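Local coordinates for secreted protein ASP-2 (Necator americanus, PDB 1U53), which is a secreted hookworm protein of the pathogenesis-related-1 (CAP) family, serves as a vaccine antigen against human hookworm infection, and has a molecular function not firmly established, at residues E58-A63 and G147-A152; N120-G125 and G171-E176. All coordinates share one frame; numbering follows the deposited sequence.

Contact 1. Residues E58-A63 and G147-A152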
loop_
_atom_site.group_PDB
_atom_site.type_symbol
_atom_site.label_atom_id
_atom_site.label_comp_id
_atom_site.label_asym_id
_atom_site.label_seq_id
_atom_site.Cartn_x
_atom_site.Cartn_y
_atom_site.Cartn_z
ATOM N N GLU A 58 -7.469 -5.692 12.762
ATOM C CA GLU A 58 -7.927 -4.419 13.326
ATOM C C GLU A 58 -7.851 -3.246 12.361
ATOM O O GLU A 58 -8.721 -2.370 12.329
ATOM C CB GLU A 58 -7.225 -4.102 14.665
ATOM C CG GLU A 58 -7.661 -5.063 15.771
ATOM C CD GLU A 58 -9.140 -4.907 16.061
ATOM O OE1 GLU A 58 -9.931 -5.826 15.723
ATOM O OE2 GLU A 58 -9.494 -3.811 16.544
ATOM N N VAL A 59 -6.806 -3.241 11.561
ATOM C CA VAL A 59 -6.647 -2.257 10.483
ATOM C C VAL A 59 -7.716 -2.508 9.438
ATOM O O VAL A 59 -8.314 -1.561 8.913
ATOM C CB VAL A 59 -5.260 -2.358 9.892
ATOM C CG1 VAL A 59 -5.105 -1.325 8.749
ATOM C CG2 VAL A 59 -4.218 -2.013 11.023
ATOM N N GLU A 60 -7.992 -3.777 9.126
ATOM C CA GLU A 60 -9.139 -4.074 8.213
ATOM C C GLU A 60 -10.471 -3.498 8.732
ATOM O O GLU A 60 -11.297 -2.983 7.971
ATOM C CB GLU A 60 -9.301 -5.591 8.024
ATOM C CG GLU A 60 -10.525 -5.965 7.227
ATOM C CD GLU A 60 -10.587 -7.460 7.013
ATOM O OE1 GLU A 60 -11.475 -8.069 7.636
ATOM O OE2 GLU A 60 -9.745 -8.002 6.248
ATOM N N LYS A 61 -10.636 -3.549 10.067
ATOM C CA LYS A 61 -11.878 -3.086 10.689
ATOM C C LYS A 61 -12.061 -1.631 10.434
ATOM O O LYS A 61 -13.131 -1.211 10.039
ATOM C CB LYS A 61 -11.792 -3.273 12.196
ATOM C CG LYS A 61 -12.958 -2.691 12.945
ATOM C CD LYS A 61 -12.684 -2.746 14.438
ATOM C CE LYS A 61 -13.850 -2.153 15.229
ATOM N NZ LYS A 61 -15.197 -2.803 14.925
ATOM N N THR A 62 -11.015 -0.845 10.634
ATOM C CA THR A 62 -11.169 0.606 10.354
ATOM C C THR A 62 -11.268 0.926 8.850
ATOM O O THR A 62 -11.984 1.826 8.446
ATOM C CB THR A 62 -10.079 1.462 11.064
ATOM O OG1 THR A 62 -8.788 0.859 10.955
ATOM C CG2 THR A 62 -10.464 1.623 12.562
ATOM N N ALA A 63 -10.573 0.165 8.007
ATOM C CA ALA A 63 -10.769 0.328 6.560
ATOM C C ALA A 63 -12.216 0.046 6.175
ATOM O O ALA A 63 -12.854 0.792 5.385
ATOM C CB ALA A 63 -9.807 -0.590 5.792
ATOM N N GLY A 147 -4.417 -3.530 6.240
ATOM C CA GLY A 147 -5.747 -4.143 6.415
ATOM C C GLY A 147 -6.653 -3.441 5.415
ATOM O O GLY A 147 -6.603 -2.220 5.323
ATOM N N CYS A 148 -7.469 -4.189 4.662
ATOM C CA CYS A 148 -8.298 -3.559 3.642
ATOM C C CYS A 148 -9.713 -4.097 3.651
ATOM O O CYS A 148 -9.973 -5.158 4.186
ATOM C CB CYS A 148 -7.693 -3.860 2.251
ATOM S SG CYS A 148 -5.914 -3.544 2.112
ATOM N N TYR A 149 -10.598 -3.386 2.970
ATOM C CA TYR A 149 -11.964 -3.886 2.803
ATOM C C TYR A 149 -12.480 -3.465 1.439
ATOM O O TYR A 149 -12.196 -2.338 0.986
ATOM C CB TYR A 149 -12.855 -3.351 3.925
ATOM C CG TYR A 149 -14.178 -4.093 4.062
ATOM C CD1 TYR A 149 -14.272 -5.229 4.876
ATOM C CD2 TYR A 149 -15.310 -3.678 3.353
ATOM C CE1 TYR A 149 -15.467 -5.922 4.952
ATOM C CE2 TYR A 149 -16.494 -4.362 3.438
ATOM C CZ TYR A 149 -16.579 -5.477 4.243
ATOM O OH TYR A 149 -17.791 -6.154 4.362
ATOM N N VAL A 150 -13.253 -4.349 0.798
ATOM C CA VAL A 150 -13.905 -4.105 -0.503
ATOM C C VAL A 150 -15.386 -4.211 -0.284
ATOM O O VAL A 150 -15.883 -5.250 0.240
ATOM C CB VAL A 150 -13.507 -5.141 -1.543
ATOM C CG1 VAL A 150 -14.192 -4.871 -2.885
ATOM C CG2 VAL A 150 -11.957 -5.205 -1.683
ATOM N N GLU A 151 -16.090 -3.140 -0.636
ATOM C CA GLU A 151 -17.540 -3.077 -0.458
ATOM C C GLU A 151 -18.233 -2.943 -1.791
ATOM O O GLU A 151 -17.880 -2.085 -2.588
ATOM C CB GLU A 151 -17.904 -1.867 0.407
ATOM C CG GLU A 151 -19.424 -1.691 0.684
ATOM C CD GLU A 151 -20.055 -2.747 1.586
ATOM O OE1 GLU A 151 -19.395 -3.737 1.942
ATOM O OE2 GLU A 151 -21.279 -2.599 1.901
ATOM N N ALA A 152 -19.280 -3.749 -2.004
ATOM C CA ALA A 152 -20.084 -3.599 -3.203
ATOM C C ALA A 152 -21.175 -2.624 -2.894
ATOM O O ALA A 152 -22.215 -3.010 -2.335
ATOM C CB ALA A 152 -20.695 -4.928 -3.606
#

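Contact 2. Residues N120-G125 and G171-E176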
loop_
_atom_site.group_PDB
_atom_site.type_symbol
_atom_site.label_atom_id
_atom_site.label_comp_id
_atom_site.label_asym_id
_atom_site.label_seq_id
_atom_site.Cartn_x
_atom_site.Cartn_y
_atom_site.Cartn_z
ATOM N N ASN A 120 15.321 11.185 -5.586
ATOM C CA ASN A 120 15.196 11.809 -4.273
ATOM C C ASN A 120 13.879 11.412 -3.632
ATOM O O ASN A 120 12.805 11.841 -4.086
ATOM C CB ASN A 120 15.210 13.348 -4.363
ATOM C CG ASN A 120 15.220 14.017 -2.990
ATOM O OD1 ASN A 120 14.997 13.379 -1.958
ATOM N ND2 ASN A 120 15.548 15.326 -2.977
ATOM N N LEU A 121 13.971 10.642 -2.556
ATOM C CA LEU A 121 12.767 10.030 -1.977
ATOM C C LEU A 121 12.163 10.825 -0.856
ATOM O O LEU A 121 11.237 10.353 -0.168
ATOM C CB LEU A 121 13.068 8.595 -1.535
ATOM C CG LEU A 121 13.605 7.709 -2.645
ATOM C CD1 LEU A 121 13.786 6.318 -2.042
ATOM C CD2 LEU A 121 12.627 7.673 -3.836
ATOM N N LYS A 122 12.667 12.045 -0.655
ATOM C CA LYS A 122 12.058 12.973 0.310
ATOM C C LYS A 122 10.652 13.369 -0.104
ATOM O O LYS A 122 10.426 13.889 -1.207
ATOM C CB LYS A 122 12.914 14.245 0.415
ATOM C CG LYS A 122 12.532 15.173 1.560
ATOM C CD LYS A 122 13.433 16.404 1.535
ATOM C CE LYS A 122 13.165 17.303 2.716
ATOM N NZ LYS A 122 11.946 18.099 2.444
ATOM N N LEU A 123 9.696 13.158 0.770
ATOM C CA LEU A 123 8.341 13.497 0.393
ATOM C C LEU A 123 8.071 15.002 0.486
ATOM O O LEU A 123 7.553 15.463 1.498
ATOM C CB LEU A 123 7.336 12.723 1.243
ATOM C CG LEU A 123 5.915 12.900 0.699
ATOM C CD1 LEU A 123 5.789 12.326 -0.708
ATOM C CD2 LEU A 123 4.888 12.262 1.633
ATOM N N THR A 124 8.425 15.743 -0.573
ATOM C CA THR A 124 8.180 17.197 -0.695
ATOM C C THR A 124 6.802 17.534 -1.237
ATOM O O THR A 124 6.169 16.704 -1.878
ATOM C CB THR A 124 9.108 17.794 -1.737
ATOM O OG1 THR A 124 8.864 17.137 -2.987
ATOM C CG2 THR A 124 10.558 17.589 -1.337
ATOM N N GLY A 125 6.366 18.786 -1.046
ATOM C CA GLY A 125 5.085 19.233 -1.605
ATOM C C GLY A 125 5.107 18.999 -3.096
ATOM O O GLY A 125 4.126 18.541 -3.693
ATOM N N GLY A 171 8.062 15.651 4.345
ATOM C CA GLY A 171 9.474 15.935 4.533
ATOM C C GLY A 171 10.361 14.738 4.838
ATOM O O GLY A 171 11.585 14.884 4.875
ATOM N N LYS A 172 9.768 13.551 5.044
ATOM C CA LYS A 172 10.558 12.356 5.371
ATOM C C LYS A 172 10.735 11.517 4.124
ATOM O O LYS A 172 9.972 11.644 3.201
ATOM C CB LYS A 172 9.868 11.447 6.398
ATOM C CG LYS A 172 9.417 12.112 7.673
ATOM C CD LYS A 172 10.614 12.562 8.489
ATOM C CE LYS A 172 10.142 13.234 9.772
ATOM N NZ LYS A 172 9.677 12.223 10.793
ATOM N N ASP A 173 11.718 10.627 4.164
ATOM C CA ASP A 173 12.022 9.754 3.023
ATOM C C ASP A 173 11.074 8.572 2.986
ATOM O O ASP A 173 10.793 7.941 4.005
ATOM C CB ASP A 173 13.433 9.195 3.138
ATOM C CG ASP A 173 14.504 10.216 2.795
ATOM O OD1 ASP A 173 14.186 11.334 2.342
ATOM O OD2 ASP A 173 15.677 9.855 2.913
ATOM N N ILE A 174 10.659 8.212 1.776
ATOM C CA ILE A 174 9.754 7.060 1.605
ATOM C C ILE A 174 10.422 5.776 2.097
ATOM O O ILE A 174 9.824 4.947 2.795
ATOM C CB ILE A 174 9.388 6.885 0.110
ATOM C CG1 ILE A 174 8.692 8.161 -0.466
ATOM C CG2 ILE A 174 8.511 5.617 -0.079
ATOM C CD1 ILE A 174 8.931 8.284 -2.014
ATOM N N TYR A 175 11.668 5.581 1.686
ATOM C CA TYR A 175 12.486 4.517 2.267
ATOM C C TYR A 175 13.950 4.932 2.181
ATOM O O TYR A 175 14.289 5.856 1.444
ATOM C CB TYR A 175 12.242 3.171 1.542
ATOM C CG TYR A 175 12.405 3.159 0.027
ATOM C CD1 TYR A 175 13.657 2.925 -0.560
ATOM C CD2 TYR A 175 11.305 3.386 -0.840
ATOM C CE1 TYR A 175 13.825 2.895 -1.965
ATOM C CE2 TYR A 175 11.467 3.349 -2.241
ATOM C CZ TYR A 175 12.720 3.121 -2.790
ATOM O OH TYR A 175 12.860 3.107 -4.137
ATOM N N GLU A 176 14.783 4.244 2.956
ATOM C CA GLU A 176 16.242 4.393 2.933
ATOM C C GLU A 176 16.839 3.702 1.723
ATOM O O GLU A 176 16.593 2.531 1.516
ATOM C CB GLU A 176 16.832 3.768 4.207
ATOM C CG GLU A 176 18.350 3.802 4.236
ATOM C CD GLU A 176 18.968 3.382 5.566
ATOM O OE1 GLU A 176 18.266 3.286 6.608
ATOM O OE2 GLU A 176 20.198 3.139 5.571
HETATM O O HOH W 1 15.902 12.144 0.521
#

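Contact 1. Residues E58-A63 and G147-A152
Gly147 lies directly against the backbone of Glu60, its CA 3.5 Å from Glu60 N. A CB on Gly147 would point straight at this turn of the helix and collide with Glu60 N, so the bare CA suits the place. Val59 CG1, anti to the backbone N (chi1 180°), is the methyl that meets Gly147 N, at 3.4 Å. Ala63, one turn on, aims its small CB at the strand, 3.6 Å from Gly147 O. Glu60 runs out extended, its CG passing 3.2 Å from Cys148 O; Glu60 CG also lies 4.5 Å from Tyr149 CD1, at the ring edge near its plane. The buried Glu60 carboxylate is bound by Tyr55 OH, Arg17 and Asn10 ND2, which probably stabilise its charge. No hydrogen bond joins the segments, so the close part is van der Waals packing. Past Tyr149 the strand runs beyond 58-63; Glu151 meets the later helix residue Ala67, while Glu58 and Lys61 turn CB away from the strand and are exposed. Tyr149 turns its side chain to helix 57-67, whereas Cys148 and Val150 touch Phe20 of helix 14-32: a sheet strand between helices, as in the alpha-beta-alpha sandwich of CAP proteins.

Contact 2. Residues N120-G125 and G171-E176
An isolated antiparallel beta bridge between two loops pairs Lys122 with Asp173 as a non-hydrogen-bonded pair, flanked by backbone bonds on both sides. Ile174 N donates to Leu121 O, and Leu123 N donates to Lys172 O at 2.9 Å. Leu123 O accepts from Gly171 N, also at 2.9 Å, so both polar backbone atoms of Leu123 are used across the contact. Gly171 has a positive phi of 83°, where a side chain would press on the preceding carbonyl, which explains a glycine here. Leu121 fills the buried side. Its CD1 sits over the centre of the Tyr175 ring, 3.5 Å from the centroid, a CH-pi contact, while its CD2 meets Ile174 CD1 at 4.2 Å as the two side chains cross at about a right angle. The ring is held by the hydrogen bond of its hydroxyl to Pro45 O and by packing on Ala47 and Met50. The chain around the bridge is shaped by an Asx turn, in which Asn120 OD1 accepts from Lys122 N, and by an inverse gamma turn centred on Leu123; Thr124 follows as N-cap of helix 125-128, its hydroxyl bonded to Leu127 N. On the exposed side one water donates to Asn120 OD1 and, at 2.6 Å, to Asp173 OD1, bridging the two polar side chains. The exposed Lys122 lays its aliphatic chain over Gly171, with CG 3.5 Å from Gly171 O, and bends at its end (chi4 -79°), keeping Lys122 NZ 3.9 Å from Gly171 CA.

How the contacts relate
Contact 1 is wholly buried and joins a helix to a sheet strand, whereas contact 2 is partly exposed and ties together two loops without regular structure. They share no element; their centres lie about 27 Å apart on opposite sides of the chain's centre. The chemistry follows the setting. In contact 1 the helix bonds along itself and the strand largely to strand 157-164, with Cys148 N given to Tyr55 OH; between them remain close packing and the buried, well-partnered Glu60. In contact 2 the loops bond to each other, with apolar Leu121, Ile174 and Tyr175 inside and a water link at the rim. Along the chain the segments alternate, 58-63, 120-125, 147-152, 171-176.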